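Side-chain contacts in Rpb7-binding protein seb1 (Schizosaccharomyces pombe 972h-, PDB 5MDT), which drives transcription termination by binding RNA polymerase II, probably its C-terminal domain through the helical module described here, and nascent RNA: residues Tyr64-Ile69 / Glu101-Leu106; Ser72-Ala77 / Ala132-Pro137; Glu82-Pro87 / Gly94-Ala99. All coordinates share one frame; numbering follows the deposited sequence.

Interaction 1 of 3, residues Tyr64-Ile69 / Glu101-Leu106; sequences YILDSI and EITDSL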
ATOM      1  N   TYR A  64       3.722   2.412  -3.622  1.00 31.03           N
ATOM      2  CA  TYR A  64       4.894   2.446  -2.735  1.00 30.78           C
ATOM      3  C   TYR A  64       4.466   2.855  -1.307  1.00 30.71           C
ATOM      4  O   TYR A  64       5.040   2.378  -0.321  1.00 33.46           O
ATOM      5  CB  TYR A  64       5.947   3.431  -3.247  1.00 32.54           C
ATOM      6  CG  TYR A  64       6.679   2.962  -4.490  1.00 37.20           C
ATOM      7  CD1 TYR A  64       6.818   1.605  -4.776  1.00 41.40           C
ATOM      8  CD2 TYR A  64       7.302   3.872  -5.336  1.00 38.77           C
ATOM      9  CE1 TYR A  64       7.559   1.164  -5.883  1.00 44.82           C
ATOM     10  CE2 TYR A  64       8.036   3.444  -6.450  1.00 40.45           C
ATOM     11  CZ  TYR A  64       8.155   2.092  -6.718  1.00 44.75           C
ATOM     12  OH  TYR A  64       8.901   1.669  -7.793  1.00 43.95           O
ATOM     13  N   ILE A  65       3.458   3.750  -1.204  1.00 28.34           N
ATOM     14  CA  ILE A  65       2.957   4.137   0.141  1.00 28.62           C
ATOM     15  C   ILE A  65       2.307   2.896   0.792  1.00 32.35           C
ATOM     16  O   ILE A  65       2.606   2.593   1.946  1.00 32.19           O
ATOM     17  CB  ILE A  65       1.968   5.332   0.045  1.00 30.56           C
ATOM     18  CG1 ILE A  65       2.725   6.607  -0.358  1.00 31.89           C
ATOM     19  CG2 ILE A  65       1.175   5.548   1.393  1.00 29.18           C
ATOM     20  CD1 ILE A  65       1.774   7.676  -0.900  1.00 35.61           C
ATOM     21  N   LEU A  66       1.412   2.219   0.069  1.00 31.24           N
ATOM     22  CA  LEU A  66       0.743   1.007   0.527  1.00 30.83           C
ATOM     23  C   LEU A  66       1.777  -0.029   0.961  1.00 33.80           C
ATOM     24  O   LEU A  66       1.628  -0.612   2.025  1.00 33.01           O
ATOM     25  CB  LEU A  66      -0.145   0.410  -0.591  1.00 30.40           C
ATOM     26  CG  LEU A  66      -0.792  -0.956  -0.289  1.00 36.36           C
ATOM     27  CD1 LEU A  66      -1.810  -0.852   0.870  1.00 37.51           C
ATOM     28  CD2 LEU A  66      -1.532  -1.505  -1.539  1.00 39.15           C
ATOM     29  N   ASP A  67       2.837  -0.225   0.150  1.00 30.15           N
ATOM     30  CA  ASP A  67       3.884  -1.184   0.448  1.00 31.75           C
ATOM     31  C   ASP A  67       4.537  -0.888   1.790  1.00 37.18           C
ATOM     32  O   ASP A  67       4.689  -1.789   2.620  1.00 36.65           O
ATOM     33  CB  ASP A  67       4.945  -1.157  -0.667  1.00 33.55           C
ATOM     34  CG  ASP A  67       6.190  -1.941  -0.288  1.00 43.01           C
ATOM     35  OD1 ASP A  67       6.050  -3.129   0.100  1.00 43.20           O
ATOM     36  OD2 ASP A  67       7.294  -1.333  -0.263  1.00 45.49           O
ATOM     37  N   SER A  68       4.944   0.366   1.989  1.00 34.43           N
ATOM     38  CA  SER A  68       5.650   0.747   3.220  1.00 34.66           C
ATOM     39  C   SER A  68       4.741   0.595   4.441  1.00 36.85           C
ATOM     40  O   SER A  68       5.152   0.030   5.456  1.00 38.01           O
ATOM     41  CB  SER A  68       6.154   2.177   3.115  1.00 36.57           C
ATOM     42  OG  SER A  68       6.899   2.527   4.270  1.00 40.87           O
ATOM     43  N   ILE A  69       3.497   1.031   4.314  1.00 31.60           N
ATOM     44  CA  ILE A  69       2.549   0.935   5.429  1.00 32.09           C
ATOM     45  C   ILE A  69       2.208  -0.527   5.783  1.00 37.11           C
ATOM     46  O   ILE A  69       2.264  -0.869   6.959  1.00 38.20           O
ATOM     47  CB  ILE A  69       1.317   1.797   5.119  1.00 33.75           C
ATOM     48  CG1 ILE A  69       1.695   3.300   5.258  1.00 34.50           C
ATOM     49  CG2 ILE A  69       0.168   1.433   6.094  1.00 36.18           C
ATOM     50  CD1 ILE A  69       0.646   4.264   4.779  1.00 35.18           C
ATOM     51  N   GLU A 101      -6.727  -6.040   2.223  1.00 39.69           N
ATOM     52  CA  GLU A 101      -8.074  -5.972   1.648  1.00 40.19           C
ATOM     53  C   GLU A 101      -8.195  -5.005   0.475  1.00 40.56           C
ATOM     54  O   GLU A 101      -9.009  -5.249  -0.417  1.00 41.73           O
ATOM     55  CB  GLU A 101      -9.141  -5.652   2.725  1.00 41.72           C
ATOM     56  CG  GLU A 101      -9.343  -6.756   3.748  1.00 56.06           C
ATOM     57  CD  GLU A 101     -10.456  -7.745   3.465  1.00 85.60           C
ATOM     58  OE1 GLU A 101     -10.444  -8.373   2.382  1.00 84.93           O
ATOM     59  OE2 GLU A 101     -11.326  -7.916   4.350  1.00 83.17           O
ATOM     60  N   ILE A 102      -7.426  -3.910   0.478  1.00 34.51           N
ATOM     61  CA  ILE A 102      -7.470  -2.933  -0.628  1.00 33.39           C
ATOM     62  C   ILE A 102      -6.382  -3.185  -1.702  1.00 37.13           C
ATOM     63  O   ILE A 102      -6.391  -2.505  -2.727  1.00 35.59           O
ATOM     64  CB  ILE A 102      -7.412  -1.451  -0.126  1.00 33.51           C
ATOM     65  CG1 ILE A 102      -6.024  -1.105   0.473  1.00 33.40           C
ATOM     66  CG2 ILE A 102      -8.581  -1.142   0.849  1.00 33.44           C
ATOM     67  CD1 ILE A 102      -5.708   0.432   0.639  1.00 34.56           C
ATOM     68  N   THR A 103      -5.411  -4.092  -1.451  1.00 33.78           N
ATOM     69  CA  THR A 103      -4.291  -4.290  -2.375  1.00 34.23           C
ATOM     70  C   THR A 103      -4.738  -4.694  -3.786  1.00 37.35           C
ATOM     71  O   THR A 103      -4.256  -4.082  -4.743  1.00 36.99           O
ATOM     72  CB  THR A 103      -3.255  -5.246  -1.771  1.00 38.16           C
ATOM     73  OG1 THR A 103      -2.723  -4.615  -0.619  1.00 36.35           O
ATOM     74  CG2 THR A 103      -2.105  -5.580  -2.737  1.00 40.67           C
ATOM     75  N   ASP A 104      -5.633  -5.699  -3.926  1.00 37.42           N
ATOM     76  CA  ASP A 104      -6.077  -6.139  -5.256  1.00 39.30           C
ATOM     77  C   ASP A 104      -6.646  -4.968  -6.063  1.00 41.63           C
ATOM     78  O   ASP A 104      -6.260  -4.794  -7.222  1.00 39.53           O
ATOM     79  CB  ASP A 104      -7.103  -7.286  -5.177  1.00 43.94           C
ATOM     80  CG  ASP A 104      -6.542  -8.650  -4.831  1.00 63.89           C
ATOM     81  OD1 ASP A 104      -5.311  -8.750  -4.594  1.00 65.08           O
ATOM     82  OD2 ASP A 104      -7.330  -9.623  -4.796  1.00 73.58           O
ATOM     83  N   SER A 105      -7.529  -4.148  -5.434  1.00 38.93           N
ATOM     84  CA  SER A 105      -8.169  -2.982  -6.075  1.00 37.89           C
ATOM     85  C   SER A 105      -7.146  -1.970  -6.541  1.00 39.07           C
ATOM     86  O   SER A 105      -7.271  -1.461  -7.663  1.00 38.55           O
ATOM     87  CB  SER A 105      -9.133  -2.272  -5.112  1.00 41.50           C
ATOM     88  OG  SER A 105     -10.194  -3.134  -4.758  1.00 59.87           O
ATOM     89  N   LEU A 106      -6.153  -1.636  -5.682  1.00 34.85           N
ATOM     90  CA  LEU A 106      -5.147  -0.662  -6.061  1.00 34.12           C
ATOM     91  C   LEU A 106      -4.232  -1.178  -7.171  1.00 37.58           C
ATOM     92  O   LEU A 106      -3.876  -0.396  -8.060  1.00 37.63           O
ATOM     93  CB  LEU A 106      -4.359  -0.130  -4.857  1.00 34.21           C
ATOM     94  CG  LEU A 106      -5.231   0.524  -3.725  1.00 36.84           C
ATOM     95  CD1 LEU A 106      -4.342   1.332  -2.791  1.00 37.57           C
ATOM     96  CD2 LEU A 106      -6.365   1.402  -4.297  1.00 35.27           C
TER

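Interaction 2 of 3, residues Ser72-Ala77 / Ala132-Pro137; sequences SFQDGA and ASTFPP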
ATOM      1  N   SER A  72       5.074  -2.273   7.480  1.00 38.85           N
ATOM      2  CA  SER A  72       5.273  -1.702   8.818  1.00 40.42           C
ATOM      3  C   SER A  72       4.223  -2.230   9.802  1.00 43.39           C
ATOM      4  O   SER A  72       4.604  -2.629  10.890  1.00 45.91           O
ATOM      5  CB  SER A  72       5.309  -0.183   8.766  1.00 43.49           C
ATOM      6  OG  SER A  72       6.497   0.229   8.107  1.00 47.40           O
ATOM      7  N   PHE A  73       2.935  -2.368   9.384  1.00 38.37           N
ATOM      8  CA  PHE A  73       1.918  -2.993  10.242  1.00 37.96           C
ATOM      9  C   PHE A  73       2.270  -4.462  10.487  1.00 43.34           C
ATOM     10  O   PHE A  73       2.112  -4.946  11.603  1.00 44.50           O
ATOM     11  CB  PHE A  73       0.521  -2.922   9.601  1.00 37.18           C
ATOM     12  CG  PHE A  73      -0.185  -1.583   9.590  1.00 35.57           C
ATOM     13  CD1 PHE A  73      -0.186  -0.768  10.719  1.00 39.92           C
ATOM     14  CD2 PHE A  73      -0.970  -1.203   8.506  1.00 34.69           C
ATOM     15  CE1 PHE A  73      -0.894   0.446  10.731  1.00 39.73           C
ATOM     16  CE2 PHE A  73      -1.702  -0.006   8.532  1.00 35.82           C
ATOM     17  CZ  PHE A  73      -1.662   0.809   9.642  1.00 34.37           C
ATOM     18  N   GLN A  74       2.734  -5.174   9.440  1.00 40.50           N
ATOM     19  CA  GLN A  74       3.151  -6.576   9.547  1.00 43.29           C
ATOM     20  C   GLN A  74       4.281  -6.709  10.585  1.00 50.46           C
ATOM     21  O   GLN A  74       4.221  -7.596  11.449  1.00 51.38           O
ATOM     22  CB  GLN A  74       3.598  -7.114   8.175  1.00 44.79           C
ATOM     23  CG  GLN A  74       4.155  -8.541   8.251  1.00 51.01           C
ATOM     24  CD  GLN A  74       4.791  -9.054   6.987  1.00 61.46           C
ATOM     25  OE1 GLN A  74       5.194  -8.291   6.098  1.00 50.86           O
ATOM     26  NE2 GLN A  74       4.946 -10.373   6.910  1.00 58.56           N
ATOM     27  N   ASP A  75       5.274  -5.791  10.541  1.00 48.74           N
ATOM     28  CA  ASP A  75       6.387  -5.820  11.509  1.00 52.62           C
ATOM     29  C   ASP A  75       5.897  -5.639  12.941  1.00 57.47           C
ATOM     30  O   ASP A  75       6.330  -6.369  13.842  1.00 60.54           O
ATOM     31  CB  ASP A  75       7.457  -4.769  11.160  1.00 54.03           C
ATOM     32  CG  ASP A  75       8.238  -5.056   9.896  1.00 64.16           C
ATOM     33  OD1 ASP A  75       8.201  -6.216   9.420  1.00 65.84           O
ATOM     34  OD2 ASP A  75       8.877  -4.119   9.372  1.00 71.77           O
ATOM     35  N   GLY A  76       4.974  -4.693  13.124  1.00 51.59           N
ATOM     36  CA  GLY A  76       4.355  -4.415  14.414  1.00 52.52           C
ATOM     37  C   GLY A  76       3.588  -5.608  14.958  1.00 58.94           C
ATOM     38  O   GLY A  76       3.644  -5.881  16.154  1.00 60.03           O
ATOM     39  N   ALA A  77       2.875  -6.333  14.070  1.00 55.52           N
ATOM     40  CA  ALA A  77       2.071  -7.510  14.412  1.00 57.57           C
ATOM     41  C   ALA A  77       2.940  -8.662  14.892  1.00 64.93           C
ATOM     42  O   ALA A  77       2.620  -9.269  15.918  1.00 67.18           O
ATOM     43  CB  ALA A  77       1.219  -7.938  13.225  1.00 56.31           C
ATOM     44  N   ALA A 132       9.039 -11.196   2.272  1.00 59.82           N
ATOM     45  CA  ALA A 132       8.621 -10.799   3.613  1.00 58.38           C
ATOM     46  C   ALA A 132       7.401 -11.598   4.096  1.00 61.86           C
ATOM     47  O   ALA A 132       6.976 -11.406   5.236  1.00 62.18           O
ATOM     48  CB  ALA A 132       8.323  -9.302   3.637  1.00 55.33           C
ATOM     49  N   SER A 133       6.838 -12.490   3.232  1.00 58.81           N
ATOM     50  CA  SER A 133       5.617 -13.285   3.474  1.00 59.67           C
ATOM     51  C   SER A 133       4.423 -12.361   3.882  1.00 58.86           C
ATOM     52  O   SER A 133       3.577 -12.741   4.695  1.00 59.48           O
ATOM     53  CB  SER A 133       5.865 -14.375   4.518  1.00 68.09           C
ATOM     54  OG  SER A 133       6.944 -15.219   4.155  1.00 79.64           O
ATOM     55  N   THR A 134       4.367 -11.148   3.290  1.00 51.42           N
ATOM     56  CA  THR A 134       3.355 -10.111   3.571  1.00 47.08           C
ATOM     57  C   THR A 134       1.946 -10.574   3.186  1.00 52.08           C
ATOM     58  O   THR A 134       0.982 -10.299   3.903  1.00 50.28           O
ATOM     59  CB  THR A 134       3.756  -8.785   2.883  1.00 49.94           C
ATOM     60  OG1 THR A 134       5.098  -8.464   3.226  1.00 49.20           O
ATOM     61  CG2 THR A 134       2.848  -7.609   3.258  1.00 45.36           C
ATOM     62  N   PHE A 135       1.835 -11.259   2.046  1.00 51.03           N
ATOM     63  CA  PHE A 135       0.566 -11.756   1.525  1.00 52.05           C
ATOM     64  C   PHE A 135       0.649 -13.255   1.237  1.00 63.24           C
ATOM     65  O   PHE A 135       1.732 -13.730   0.881  1.00 64.17           O
ATOM     66  CB  PHE A 135       0.186 -10.993   0.240  1.00 50.84           C
ATOM     67  CG  PHE A 135      -0.007  -9.504   0.431  1.00 48.50           C
ATOM     68  CD1 PHE A 135      -0.870  -9.018   1.404  1.00 50.28           C
ATOM     69  CD2 PHE A 135       0.669  -8.588  -0.368  1.00 48.56           C
ATOM     70  CE1 PHE A 135      -1.031  -7.637   1.593  1.00 48.20           C
ATOM     71  CE2 PHE A 135       0.479  -7.209  -0.198  1.00 48.11           C
ATOM     72  CZ  PHE A 135      -0.362  -6.745   0.786  1.00 44.80           C
ATOM     73  N   PRO A 136      -0.486 -14.002   1.336  1.00 64.09           N
ATOM     74  CA  PRO A 136      -0.460 -15.442   1.006  1.00 69.50           C
ATOM     75  C   PRO A 136      -0.046 -15.691  -0.457  1.00 75.63           C
ATOM     76  O   PRO A 136      -0.332 -14.830  -1.297  1.00 72.57           O
ATOM     77  CB  PRO A 136      -1.909 -15.884   1.257  1.00 72.20           C
ATOM     78  CG  PRO A 136      -2.473 -14.864   2.176  1.00 73.16           C
ATOM     79  CD  PRO A 136      -1.843 -13.578   1.738  1.00 64.16           C
ATOM     80  N   PRO A 137       0.621 -16.828  -0.792  1.00 76.71           N
ATOM     81  CA  PRO A 137       1.053 -17.053  -2.190  1.00 77.69           C
ATOM     82  C   PRO A 137      -0.047 -16.994  -3.251  1.00 81.68           C
ATOM     83  O   PRO A 137       0.234 -16.569  -4.372  1.00 80.17           O
ATOM     84  CB  PRO A 137       1.718 -18.434  -2.143  1.00 84.97           C
ATOM     85  CG  PRO A 137       2.119 -18.614  -0.727  1.00 90.43           C
ATOM     86  CD  PRO A 137       1.057 -17.938   0.081  1.00 82.86           C
TER

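Interaction 3 of 3, residues Glu82-Pro87 / Gly94-Ala99; sequences ESFENP and GGWCKA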
ATOM      1  N   GLU A  82       0.841 -11.051  17.040  1.00 68.81           N
ATOM      2  CA  GLU A  82      -0.475 -10.931  16.441  1.00 66.85           C
ATOM      3  C   GLU A  82      -0.516 -11.698  15.126  1.00 72.97           C
ATOM      4  O   GLU A  82       0.463 -11.709  14.377  1.00 71.79           O
ATOM      5  CB  GLU A  82      -0.824  -9.459  16.209  1.00 62.83           C
ATOM      6  CG  GLU A  82      -1.166  -8.694  17.474  1.00 71.25           C
ATOM      7  CD  GLU A  82      -1.435  -7.210  17.298  1.00 76.85           C
ATOM      8  OE1 GLU A  82      -1.107  -6.445  18.231  1.00 63.64           O
ATOM      9  OE2 GLU A  82      -1.951  -6.804  16.232  1.00 65.41           O
ATOM     10  N   SER A  83      -1.657 -12.340  14.859  1.00 72.02           N
ATOM     11  CA  SER A  83      -1.887 -13.155  13.672  1.00 72.51           C
ATOM     12  C   SER A  83      -2.645 -12.384  12.606  1.00 71.54           C
ATOM     13  O   SER A  83      -3.564 -11.635  12.928  1.00 70.26           O
ATOM     14  CB  SER A  83      -2.665 -14.415  14.048  1.00 80.76           C
ATOM     15  OG  SER A  83      -3.122 -15.128  12.910  1.00 90.84           O
ATOM     16  N   PHE A  84      -2.275 -12.595  11.334  1.00 65.91           N
ATOM     17  CA  PHE A  84      -2.946 -12.019  10.168  1.00 61.87           C
ATOM     18  C   PHE A  84      -4.289 -12.749   9.961  1.00 69.28           C
ATOM     19  O   PHE A  84      -5.255 -12.127   9.524  1.00 66.25           O
ATOM     20  CB  PHE A  84      -2.050 -12.139   8.919  1.00 62.47           C
ATOM     21  CG  PHE A  84      -2.686 -11.696   7.623  1.00 61.04           C
ATOM     22  CD1 PHE A  84      -2.734 -10.352   7.277  1.00 59.53           C
ATOM     23  CD2 PHE A  84      -3.242 -12.625   6.748  1.00 64.71           C
ATOM     24  CE1 PHE A  84      -3.337  -9.941   6.082  1.00 58.04           C
ATOM     25  CE2 PHE A  84      -3.845 -12.216   5.556  1.00 65.05           C
ATOM     26  CZ  PHE A  84      -3.896 -10.874   5.235  1.00 59.09           C
ATOM     27  N   GLU A  85      -4.339 -14.067  10.271  1.00 72.50           N
ATOM     28  CA  GLU A  85      -5.542 -14.902  10.158  1.00 76.11           C
ATOM     29  C   GLU A  85      -6.598 -14.522  11.200  1.00 81.86           C
ATOM     30  O   GLU A  85      -7.794 -14.566  10.897  1.00 82.09           O
ATOM     31  CB  GLU A  85      -5.197 -16.393  10.256  1.00 83.30           C
ATOM     32  CG  GLU A  85      -5.082 -17.086   8.909  1.00 97.36           C
ATOM     33  CD  GLU A  85      -4.762 -18.569   8.983  1.00128.80           C
ATOM     34  OE1 GLU A  85      -5.664 -19.387   8.687  1.00127.66           O
ATOM     35  OE2 GLU A  85      -3.611 -18.916   9.333  1.00125.84           O
ATOM     36  N   ASN A  86      -6.157 -14.142  12.420  1.00 78.65           N
ATOM     37  CA  ASN A  86      -7.034 -13.694  13.509  1.00 78.26           C
ATOM     38  C   ASN A  86      -6.578 -12.286  13.959  1.00 76.82           C
ATOM     39  O   ASN A  86      -5.893 -12.158  14.980  1.00 77.97           O
ATOM     40  CB  ASN A  86      -7.036 -14.714  14.654  1.00 85.38           C
ATOM     41  CG  ASN A  86      -7.481 -16.080  14.207  1.00113.75           C
ATOM     42  OD1 ASN A  86      -8.656 -16.304  13.891  1.00108.53           O
ATOM     43  ND2 ASN A  86      -6.538 -17.008  14.119  1.00110.13           N
ATOM     44  N   PRO A  87      -6.876 -11.222  13.167  1.00 68.00           N
ATOM     45  CA  PRO A  87      -6.361  -9.890  13.517  1.00 63.97           C
ATOM     46  C   PRO A  87      -7.068  -9.159  14.648  1.00 66.50           C
ATOM     47  O   PRO A  87      -8.260  -9.369  14.885  1.00 67.41           O
ATOM     48  CB  PRO A  87      -6.480  -9.115  12.204  1.00 61.74           C
ATOM     49  CG  PRO A  87      -7.636  -9.729  11.523  1.00 66.87           C
ATOM     50  CD  PRO A  87      -7.639 -11.180  11.898  1.00 67.03           C
ATOM     51  N   GLY A  94      -4.677  -5.718  12.503  1.00 44.19           N
ATOM     52  CA  GLY A  94      -5.868  -5.100  11.922  1.00 41.81           C
ATOM     53  C   GLY A  94      -5.491  -4.225  10.747  1.00 41.21           C
ATOM     54  O   GLY A  94      -6.063  -4.360   9.668  1.00 39.62           O
ATOM     55  N   GLY A  95      -4.448  -3.407  10.919  1.00 37.97           N
ATOM     56  CA  GLY A  95      -3.961  -2.552   9.832  1.00 35.28           C
ATOM     57  C   GLY A  95      -3.422  -3.359   8.662  1.00 39.37           C
ATOM     58  O   GLY A  95      -3.674  -3.023   7.503  1.00 37.80           O
ATOM     59  N   TRP A  96      -2.683  -4.446   8.964  1.00 37.47           N
ATOM     60  CA  TRP A  96      -2.095  -5.349   7.968  1.00 37.57           C
ATOM     61  C   TRP A  96      -3.245  -6.004   7.159  1.00 41.46           C
ATOM     62  O   TRP A  96      -3.194  -6.032   5.930  1.00 38.75           O
ATOM     63  CB  TRP A  96      -1.263  -6.401   8.728  1.00 39.63           C
ATOM     64  CG  TRP A  96      -0.578  -7.483   7.938  1.00 42.27           C
ATOM     65  CD1 TRP A  96      -0.451  -7.579   6.580  1.00 44.13           C
ATOM     66  CD2 TRP A  96       0.105  -8.615   8.487  1.00 45.49           C
ATOM     67  NE1 TRP A  96       0.254  -8.713   6.251  1.00 45.66           N
ATOM     68  CE2 TRP A  96       0.608  -9.369   7.403  1.00 50.39           C
ATOM     69  CE3 TRP A  96       0.333  -9.075   9.798  1.00 49.80           C
ATOM     70  CZ2 TRP A  96       1.313 -10.574   7.591  1.00 53.74           C
ATOM     71  CZ3 TRP A  96       1.050 -10.253   9.984  1.00 54.63           C
ATOM     72  CH2 TRP A  96       1.534 -10.986   8.889  1.00 56.34           C
ATOM     73  N   CYS A  97      -4.299  -6.451   7.852  1.00 41.13           N
ATOM     74  CA  CYS A  97      -5.485  -7.055   7.241  1.00 43.41           C
ATOM     75  C   CYS A  97      -6.213  -6.049   6.312  1.00 41.58           C
ATOM     76  O   CYS A  97      -6.502  -6.377   5.161  1.00 39.73           O
ATOM     77  CB  CYS A  97      -6.415  -7.595   8.323  1.00 48.78           C
ATOM     78  SG  CYS A  97      -7.989  -8.233   7.699  1.00 55.60           S
ATOM     79  N   LYS A  98      -6.501  -4.835   6.811  1.00 36.98           N
ATOM     80  CA  LYS A  98      -7.205  -3.807   6.017  1.00 33.55           C
ATOM     81  C   LYS A  98      -6.367  -3.405   4.811  1.00 34.99           C
ATOM     82  O   LYS A  98      -6.926  -3.282   3.729  1.00 33.52           O
ATOM     83  CB  LYS A  98      -7.565  -2.571   6.846  1.00 33.32           C
ATOM     84  CG  LYS A  98      -8.577  -2.863   7.944  1.00 35.81           C
ATOM     85  CD  LYS A  98      -8.948  -1.598   8.721  1.00 34.34           C
ATOM     86  CE  LYS A  98      -9.766  -1.890   9.966  1.00 35.61           C
ATOM     87  NZ  LYS A  98      -8.953  -2.490  11.073  1.00 33.62           N
ATOM     88  N   ALA A  99      -5.038  -3.218   4.974  1.00 32.88           N
ATOM     89  CA  ALA A  99      -4.183  -2.872   3.816  1.00 32.84           C
ATOM     90  C   ALA A  99      -4.204  -4.017   2.773  1.00 38.81           C
ATOM     91  O   ALA A  99      -4.282  -3.756   1.573  1.00 37.74           O
ATOM     92  CB  ALA A  99      -2.760  -2.562   4.272  1.00 34.52           C
TER

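Interaction 1 of 3, residues Tyr64-Ile69 / Glu101-Leu106
Leu66 reaches across from helix 59-79 and sets its two methyl groups against Ile102, Thr103 and Leu106 of helix 92-113. The short segments run nearly antiparallel, at 160°, and their axes come no nearer than 11.4 Å; the backbones do not meet, and the contact is made by Leu66, whose CD2 also reaches Thr103 CA.

The purely apolar part has two branches. Leu66 CD1 lies 4.1 Å from Ile102 CD1, the two side chains sliding past each other in opposite directions. On the other branch, Leu66 CD2 meets Leu106 CD1 at 4.2 Å, one helical turn further along. With CG of Leu66 anti to the backbone N (chi1 174°), the isobutyl group extends toward the partner helix and its methyls divide between Ile102 and Leu106, with Thr103 between them.

The mixed part is the meeting with Thr103, whose side chain Leu66 crosses at a slant. Leu66 CD2 comes to 3.5 Å from Thr103 OG1, a van der Waals contact between a methyl and a hydroxyl oxygen. This buried oxygen is satisfied within its own helix by a hydrogen bond with the carbonyl O of Ala99, one turn back. Thr103 OG1 sits beside its own backbone N (chi1 -64°), which turns it back toward the Ala99 carbonyl, so the hydroxyl has a partner although a methyl lies against it.

Around this pair, helix 40-53 packs against Ile102 through Val44 and against Leu106 through Tyr48 and Ala51. On helix 59-79, Ile65 touches helices 4-16 and 23-35, while the side chain of Asp67 touches Leu125 and Ile128 of helix 119-131.

Interaction 2 of 3, residues Ser72-Ala77 / Ala132-Pro137
A Schellman motif ends helix 119-131, and the turn that follows it is held to helix 59-79 by the carboxamide of Gln74. Ser133, with positive phi, is the residue that leaves the helix, and the amide group of Gln74 addresses the residues before and after it. Gln74 NE2 donates to the backbone O of Ala132 at 2.8 Å, a moderately bent bond with an N-H...O angle of 151°. Gln74 OE1 accepts from Thr134 OG1 at 2.9 Å, the hydroxyl being tilted 28° from the plane of the amide carbonyl. Using both ends of the amide fixes its flip, since a swapped group would set nitrogen against hydroxyl and oxygen against carbonyl. The side chain gets there by extension: CG lies anti to the backbone N (chi1 175°) and the chain stays straight through CD.

Beside this polar grip, Thr134 CG2 rests 4.0 Å above the centre of the Phe135 ring. An alanine in place of Gln74 would lose the carboxamide and is likely to leave the Ala132 carbonyl and the Thr134 hydroxyl without these partners, with the turn less firmly tied to helix 59-79. Pro136 then takes the N-cap position of helix 137-150, completing the short connection between helices 119-131 and 137-150, one of the links between successive helices in the right-handed superhelix of CTD-interacting domains.

Interaction 3 of 3, residues Glu82-Pro87 / Gly94-Ala99
Phe84 and Pro87, in the loop that joins helix 59-79 to helix 92-113 of this CTD-interacting domain, pack on the first turns of helix 92-113 at Gly94, Trp96 and Cys97. The close-packed part is mostly aromatic. Phe84 CB sits over the face of the Trp96 six-membered ring, 3.7 Å from its centroid and nearly on the ring normal, a CH-pi contact. Beyond CB, Phe84 CD1 comes down on the same indole, 3.5 Å from Trp96 CE2. The ring of Phe84 and the five-membered ring of Trp96 have their planes at 47°, an oblique pairing, and the side chains cross at about a right angle. Phe84 carries CG anti to the backbone N (chi1 174°), which directs its ring toward the other segment, where Phe84 CE1 also reaches the helix backbone, 3.8 Å from Cys97 CA. The indole nitrogen, Trp96 NE1, is hydrogen-bonded to the backbone O of Thr134, fixing the rotation of the ring on which Phe84 rests.

The looser part lies around Pro87, where contacts are longer. Pro87 CB stands 3.9 Å from Gly94 N, and Pro87 CG touches Cys97 CB at 4.0 Å. The loop's solvent side is formed by Glu85 and Asn86; Glu85 is poorly ordered. The backbone there makes an ST motif: Ser83 OG accepts from Asn86 N at 3.2 Å with an N-H...O angle of 157°, and more weakly from Glu85 N.

The three contacts follow helices 59-79 and 92-113 from the middle of the domain to one end. Interaction 1 lies about 2 Å from the centre of the chain, with interactions 2 and 3 centred about 12 and 14 Å from it and about 9 Å from each other. Interactions 1 and 2 share helix 59-79 and alternate along the sequence; interactions 1 and 3 share helix 92-113, and interaction 3 falls between the two segments of each of the others. Thr103 OG1 and Phe135 CZ, 3.5 Å apart, bring interactions 1 and 2 together. The contacts thus join both helices and two connecting loops within the helical domain that probably binds the polymerase tail.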